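Local coordinates for putative secreted cellulose binding protein (PDB 4OY7) that is a copper-dependent lytic polysaccharide monooxygenase of family AA10 that oxidatively cleaves the glycosidic bonds of cellulose, at residues 96-110 / 149-163. Residues are numbered along the deposited sequence; the frame is centred on the assembly and turned at random.
Sequences SGATIPVEYSNWAAH and PGTDGGHYYWDLALP. With CU (copper (II) ion), chain I.
The carboxylate of E103 lies flat over one face of the H155 imidazole, the two planes 2° apart, with OE1 3.3 Å above the ring plane, over its centre. In the same antiparallel strand pair, 99-105 with 155-161, part of the immunoglobulin-like beta-sandwich of this catalytic domain, V102 CG1 sits over one face of W158, 3.8 Å from the centroid of its six-membered ring. G150 CA packs over a face of W107, whose ring also stacks with F48, while S105 O lies at the edge of the Y156 ring, in its plane. CG of H155 stands between the backbone N and the carbonyl carbon (chi1 58°), which points the ND1 edge of the ring back at the type II turn T151-G154 just before it: ND1 donates a nearly straight hydrogen bond of 2.8 Å to G153 O, lying in the ring plane and in the carbonyl plane. Replacing H155 by an alanine would probably leave G153 O without this donor and the E103 carboxylate without the flat surface that backs it. On the inward sheet face, shared by I100, V102, Y104, Y156, W158 and L160, V102 CG2 meets L160 CB, and the aromatic rings of Y104, Y156 and W158 gather around F114 of the facing sheet; W158 NE1 is hydrogen-bonded to Q138 OE1. Six backbone hydrogen bonds join the strands from I100 to Y104, among them V102 N to W158 O at 2.7 Å. Beyond them the 96-110 segment runs on to the copper site, where H1 and H110 hold the metal. H110 NE2 binds copper at 2.4 Å, and H110 N donates to Y156 OH at 2.9 Å.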
loop_
_atom_site.group_PDB
_atom_site.type_symbol
_atom_site.label_atom_id
_atom_site.label_comp_id
_atom_site.label_asym_id
_atom_site.label_seq_id
_atom_site.Cartn_x
_atom_site.Cartn_y
_atom_site.Cartn_z
ATOM N N SER A 96 -11.594 10.696 10.427
ATOM C CA SER A 96 -10.895 10.463 11.675
ATOM C C SER A 96 -11.923 10.084 12.748
ATOM O O SER A 96 -12.957 10.727 12.899
ATOM C CB SER A 96 -10.145 11.728 12.089
ATOM O OG SER A 96 -9.492 11.565 13.322
ATOM N N GLY A 97 -11.635 8.995 13.449
ATOM C CA GLY A 97 -12.516 8.465 14.465
ATOM C C GLY A 97 -13.427 7.327 14.019
ATOM O O GLY A 97 -13.995 6.655 14.872
ATOM N N ALA A 98 -13.604 7.141 12.711
ATOM C CA ALA A 98 -14.468 6.083 12.178
ATOM C C ALA A 98 -13.723 4.756 12.125
ATOM O O ALA A 98 -12.495 4.725 12.011
ATOM C CB ALA A 98 -14.940 6.438 10.782
ATOM N N THR A 99 -14.497 3.681 12.221
ATOM C CA THR A 99 -14.036 2.322 11.982
ATOM C C THR A 99 -14.367 1.964 10.546
ATOM O O THR A 99 -15.519 2.117 10.134
ATOM C CB THR A 99 -14.717 1.344 12.962
ATOM O OG1 THR A 99 -14.340 1.707 14.306
ATOM C CG2 THR A 99 -14.272 -0.105 12.678
ATOM N N ILE A 100 -13.375 1.492 9.790
ATOM C CA ILE A 100 -13.520 1.289 8.336
ATOM C C ILE A 100 -13.236 -0.153 7.969
ATOM O O ILE A 100 -12.470 -0.833 8.641
ATOM C CB ILE A 100 -12.600 2.244 7.519
ATOM C CG1 ILE A 100 -11.104 1.996 7.794
ATOM C CG2 ILE A 100 -12.971 3.707 7.776
ATOM C CD1 ILE A 100 -10.186 2.505 6.700
ATOM N N PRO A 101 -13.871 -0.646 6.899
ATOM C CA PRO A 101 -13.556 -2.002 6.438
ATOM C C PRO A 101 -12.318 -1.979 5.547
ATOM O O PRO A 101 -12.351 -1.373 4.476
ATOM C CB PRO A 101 -14.784 -2.392 5.619
ATOM C CG PRO A 101 -15.370 -1.099 5.152
ATOM C CD PRO A 101 -15.021 -0.060 6.188
ATOM N N VAL A 102 -11.282 -2.696 5.938
ATOM C CA VAL A 102 -10.018 -2.755 5.183
ATOM C C VAL A 102 -10.039 -3.999 4.290
ATOM O O VAL A 102 -10.577 -5.021 4.700
ATOM C CB VAL A 102 -8.798 -2.797 6.135
ATOM C CG1 VAL A 102 -7.490 -3.074 5.374
ATOM C CG2 VAL A 102 -8.697 -1.507 6.947
ATOM N N GLU A 103 -9.518 -3.864 3.060
ATOM C CA GLU A 103 -9.431 -4.954 2.080
ATOM C C GLU A 103 -8.016 -5.032 1.584
ATOM O O GLU A 103 -7.432 -3.989 1.302
ATOM C CB GLU A 103 -10.388 -4.704 0.899
ATOM C CG GLU A 103 -11.826 -4.726 1.378
ATOM C CD GLU A 103 -12.901 -4.894 0.300
ATOM O OE1 GLU A 103 -12.612 -5.151 -0.878
ATOM O OE2 GLU A 103 -14.076 -4.763 0.642
ATOM N N TYR A 104 -7.433 -6.228 1.593
ATOM C CA TYR A 104 -6.078 -6.428 1.109
ATOM C C TYR A 104 -6.085 -7.572 0.113
ATOM O O TYR A 104 -6.697 -8.610 0.379
ATOM C CB TYR A 104 -5.141 -6.719 2.278
ATOM C CG TYR A 104 -3.661 -6.591 1.985
ATOM C CD1 TYR A 104 -3.007 -7.558 1.223
ATOM C CD2 TYR A 104 -2.901 -5.550 2.505
ATOM C CE1 TYR A 104 -1.663 -7.464 0.946
ATOM C CE2 TYR A 104 -1.555 -5.469 2.264
ATOM C CZ TYR A 104 -0.939 -6.421 1.467
ATOM O OH TYR A 104 0.406 -6.338 1.212
ATOM N N SER A 105 -5.494 -7.367 -1.067
ATOM C CA SER A 105 -5.553 -8.364 -2.127
ATOM C C SER A 105 -5.048 -9.723 -1.687
ATOM O O SER A 105 -4.036 -9.815 -1.051
ATOM C CB SER A 105 -4.728 -7.904 -3.334
ATOM O OG SER A 105 -4.602 -8.929 -4.303
ATOM N N ASN A 106 -5.769 -10.783 -2.076
ATOM C CA ASN A 106 -5.259 -12.154 -1.912
ATOM C C ASN A 106 -4.888 -12.759 -3.265
ATOM O O ASN A 106 -5.240 -13.901 -3.556
ATOM C CB ASN A 106 -6.263 -13.056 -1.181
ATOM C CG ASN A 106 -7.541 -13.253 -1.950
ATOM O OD1 ASN A 106 -7.744 -12.632 -2.989
ATOM N ND2 ASN A 106 -8.425 -14.089 -1.429
ATOM N N TRP A 107 -4.192 -11.984 -4.103
ATOM C CA TRP A 107 -3.864 -12.477 -5.441
ATOM C C TRP A 107 -3.145 -13.834 -5.363
ATOM O O TRP A 107 -3.437 -14.730 -6.150
ATOM C CB TRP A 107 -3.055 -11.438 -6.246
ATOM C CG TRP A 107 -2.964 -11.796 -7.714
ATOM C CD1 TRP A 107 -1.851 -12.230 -8.386
ATOM C CD2 TRP A 107 -4.036 -11.807 -8.674
ATOM N NE1 TRP A 107 -2.160 -12.473 -9.707
ATOM C CE2 TRP A 107 -3.497 -12.250 -9.903
ATOM C CE3 TRP A 107 -5.407 -11.492 -8.613
ATOM C CZ2 TRP A 107 -4.278 -12.382 -11.068
ATOM C CZ3 TRP A 107 -6.181 -11.640 -9.764
ATOM C CH2 TRP A 107 -5.610 -12.068 -10.979
ATOM N N ALA A 108 -2.196 -13.972 -4.436
ATOM C CA ALA A 108 -1.806 -15.301 -3.940
ATOM C C ALA A 108 -1.844 -15.232 -2.436
ATOM O O ALA A 108 -1.369 -14.281 -1.857
ATOM C CB ALA A 108 -0.441 -15.744 -4.453
ATOM N N ALA A 109 -2.467 -16.219 -1.813
ATOM C CA ALA A 109 -2.724 -16.180 -0.384
ATOM C C ALA A 109 -1.576 -16.827 0.390
ATOM O O ALA A 109 -0.940 -17.780 -0.075
ATOM C CB ALA A 109 -4.017 -16.911 -0.071
ATOM N N HIS A 110 -1.386 -16.346 1.610
ATOM C CA HIS A 110 -0.330 -16.823 2.483
ATOM C C HIS A 110 -0.747 -16.611 3.935
ATOM O O HIS A 110 -1.404 -15.619 4.247
ATOM C CB HIS A 110 0.970 -16.035 2.256
ATOM C CG HIS A 110 1.450 -16.012 0.838
ATOM N ND1 HIS A 110 1.966 -17.122 0.201
ATOM C CD2 HIS A 110 1.504 -15.004 -0.062
ATOM C CE1 HIS A 110 2.319 -16.801 -1.027
ATOM N NE2 HIS A 110 2.018 -15.532 -1.224
ATOM N N PRO A 149 -8.423 -16.896 -3.836
ATOM C CA PRO A 149 -7.154 -16.327 -4.242
ATOM C C PRO A 149 -6.982 -16.339 -5.748
ATOM O O PRO A 149 -7.427 -17.275 -6.421
ATOM C CB PRO A 149 -6.123 -17.242 -3.574
ATOM C CG PRO A 149 -6.833 -17.826 -2.404
ATOM C CD PRO A 149 -8.260 -17.956 -2.826
ATOM N N GLY A 150 -6.377 -15.292 -6.284
ATOM C CA GLY A 150 -6.115 -15.198 -7.710
ATOM C C GLY A 150 -7.312 -14.861 -8.585
ATOM O O GLY A 150 -7.227 -14.962 -9.802
ATOM N N THR A 151 -8.430 -14.483 -7.971
ATOM C CA THR A 151 -9.615 -14.010 -8.707
ATOM C C THR A 151 -9.760 -12.506 -8.540
ATOM O O THR A 151 -9.367 -11.938 -7.508
ATOM C CB THR A 151 -10.907 -14.708 -8.235
ATOM O OG1 THR A 151 -11.184 -14.388 -6.867
ATOM C CG2 THR A 151 -10.780 -16.229 -8.372
ATOM N N ASP A 152 -10.291 -11.839 -9.563
ATOM C CA ASP A 152 -10.430 -10.394 -9.534
ATOM C C ASP A 152 -11.323 -9.992 -8.369
ATOM O O ASP A 152 -12.397 -10.552 -8.205
ATOM C CB ASP A 152 -11.061 -9.878 -10.836
ATOM C CG ASP A 152 -10.095 -9.897 -12.016
ATOM O OD1 ASP A 152 -8.857 -9.764 -11.816
ATOM O OD2 ASP A 152 -10.605 -10.016 -13.160
ATOM N N GLY A 153 -10.873 -9.041 -7.561
ATOM C CA GLY A 153 -11.658 -8.562 -6.417
ATOM C C GLY A 153 -11.446 -9.338 -5.121
ATOM O O GLY A 153 -11.962 -8.944 -4.073
ATOM N N GLY A 154 -10.671 -10.419 -5.173
ATOM C CA GLY A 154 -10.448 -11.244 -3.992
ATOM C C GLY A 154 -9.629 -10.518 -2.957
ATOM O O GLY A 154 -8.714 -9.751 -3.296
ATOM N N HIS A 155 -9.963 -10.721 -1.681
ATOM C CA HIS A 155 -9.238 -10.010 -0.639
ATOM C C HIS A 155 -9.400 -10.606 0.752
ATOM O O HIS A 155 -10.410 -11.259 1.086
ATOM C CB HIS A 155 -9.701 -8.556 -0.591
ATOM C CG HIS A 155 -11.161 -8.422 -0.339
ATOM N ND1 HIS A 155 -12.105 -8.568 -1.333
ATOM C CD2 HIS A 155 -11.850 -8.212 0.808
ATOM C CE1 HIS A 155 -13.312 -8.445 -0.809
ATOM N NE2 HIS A 155 -13.181 -8.203 0.484
ATOM N N TYR A 156 -8.372 -10.360 1.548
ATOM C CA TYR A 156 -8.472 -10.403 3.006
ATOM C C TYR A 156 -9.281 -9.193 3.461
ATOM O O TYR A 156 -9.347 -8.188 2.772
ATOM C CB TYR A 156 -7.078 -10.351 3.624
ATOM C CG TYR A 156 -6.188 -11.532 3.289
ATOM C CD1 TYR A 156 -6.204 -12.697 4.063
ATOM C CD2 TYR A 156 -5.309 -11.481 2.212
ATOM C CE1 TYR A 156 -5.372 -13.758 3.757
ATOM C CE2 TYR A 156 -4.475 -12.543 1.904
ATOM C CZ TYR A 156 -4.498 -13.667 2.691
ATOM O OH TYR A 156 -3.678 -14.709 2.360
ATOM N N TYR A 157 -9.932 -9.301 4.605
ATOM C CA TYR A 157 -10.774 -8.256 5.115
ATOM C C TYR A 157 -10.688 -8.252 6.646
ATOM O O TYR A 157 -10.647 -9.311 7.308
ATOM C CB TYR A 157 -12.252 -8.373 4.637
ATOM C CG TYR A 157 -13.038 -9.556 5.122
ATOM C CD1 TYR A 157 -13.731 -9.508 6.319
ATOM C CD2 TYR A 157 -13.131 -10.718 4.374
ATOM C CE1 TYR A 157 -14.483 -10.578 6.760
ATOM C CE2 TYR A 157 -13.891 -11.794 4.811
ATOM C CZ TYR A 157 -14.558 -11.720 6.005
ATOM O OH TYR A 157 -15.289 -12.797 6.462
ATOM N N TRP A 158 -10.685 -7.035 7.175
ATOM C CA TRP A 158 -10.720 -6.753 8.611
ATOM C C TRP A 158 -11.159 -5.319 8.866
ATOM O O TRP A 158 -11.252 -4.527 7.938
ATOM C CB TRP A 158 -9.375 -7.011 9.268
ATOM C CG TRP A 158 -8.229 -6.110 8.884
ATOM C CD1 TRP A 158 -7.880 -4.930 9.491
ATOM C CD2 TRP A 158 -7.256 -6.323 7.843
ATOM N NE1 TRP A 158 -6.749 -4.403 8.902
ATOM C CE2 TRP A 158 -6.342 -5.240 7.897
ATOM C CE3 TRP A 158 -7.049 -7.352 6.894
ATOM C CZ2 TRP A 158 -5.258 -5.135 7.038
ATOM C CZ3 TRP A 158 -5.962 -7.254 6.031
ATOM C CH2 TRP A 158 -5.070 -6.150 6.115
ATOM N N ASP A 159 -11.458 -4.997 10.120
ATOM C CA ASP A 159 -11.863 -3.641 10.480
ATOM C C ASP A 159 -10.674 -2.881 11.070
ATOM O O ASP A 159 -9.870 -3.478 11.788
ATOM C CB ASP A 159 -12.968 -3.667 11.536
ATOM C CG ASP A 159 -14.259 -4.280 11.040
ATOM O OD1 ASP A 159 -14.651 -3.998 9.887
ATOM O OD2 ASP A 159 -14.913 -4.995 11.845
ATOM N N LEU A 160 -10.596 -1.576 10.785
ATOM C CA LEU A 160 -9.627 -0.662 11.399
ATOM C C LEU A 160 -10.317 0.560 12.025
ATOM O O LEU A 160 -10.989 1.312 11.311
ATOM C CB LEU A 160 -8.618 -0.190 10.345
ATOM C CG LEU A 160 -7.637 0.930 10.734
ATOM C CD1 LEU A 160 -6.799 0.541 11.958
ATOM C CD2 LEU A 160 -6.805 1.322 9.504
ATOM N N ALA A 161 -10.114 0.768 13.331
ATOM C CA ALA A 161 -10.639 1.936 14.047
ATOM C C ALA A 161 -9.648 3.064 13.878
ATOM O O ALA A 161 -8.541 2.993 14.410
ATOM C CB ALA A 161 -10.835 1.612 15.526
ATOM N N LEU A 162 -9.997 4.063 13.076
ATOM C CA LEU A 162 -9.059 5.124 12.728
ATOM C C LEU A 162 -8.932 6.073 13.921
ATOM O O LEU A 162 -9.935 6.455 14.513
ATOM C CB LEU A 162 -9.550 5.895 11.498
ATOM C CG LEU A 162 -9.664 5.056 10.215
ATOM C CD1 LEU A 162 -10.616 5.706 9.219
ATOM C CD2 LEU A 162 -8.265 4.860 9.622
ATOM N N PRO A 163 -7.704 6.476 14.266
ATOM C CA PRO A 163 -7.547 7.422 15.372
ATOM C C PRO A 163 -8.360 8.706 15.167
ATOM O O PRO A 163 -8.553 9.142 14.019
ATOM C CB PRO A 163 -6.046 7.749 15.350
ATOM C CG PRO A 163 -5.408 6.672 14.603
ATOM C CD PRO A 163 -6.414 6.121 13.651
HETATM CU CU CU I . 2.561 -14.265 -3.167
HETATM O O HOH W 1 -11.324 5.211 16.431
HETATM O O HOH W 2 -7.068 -9.479 -5.451
HETATM O O HOH W 3 -7.180 -12.166 -5.724
HETATM O O HOH W 4 4.193 -14.977 -3.019
#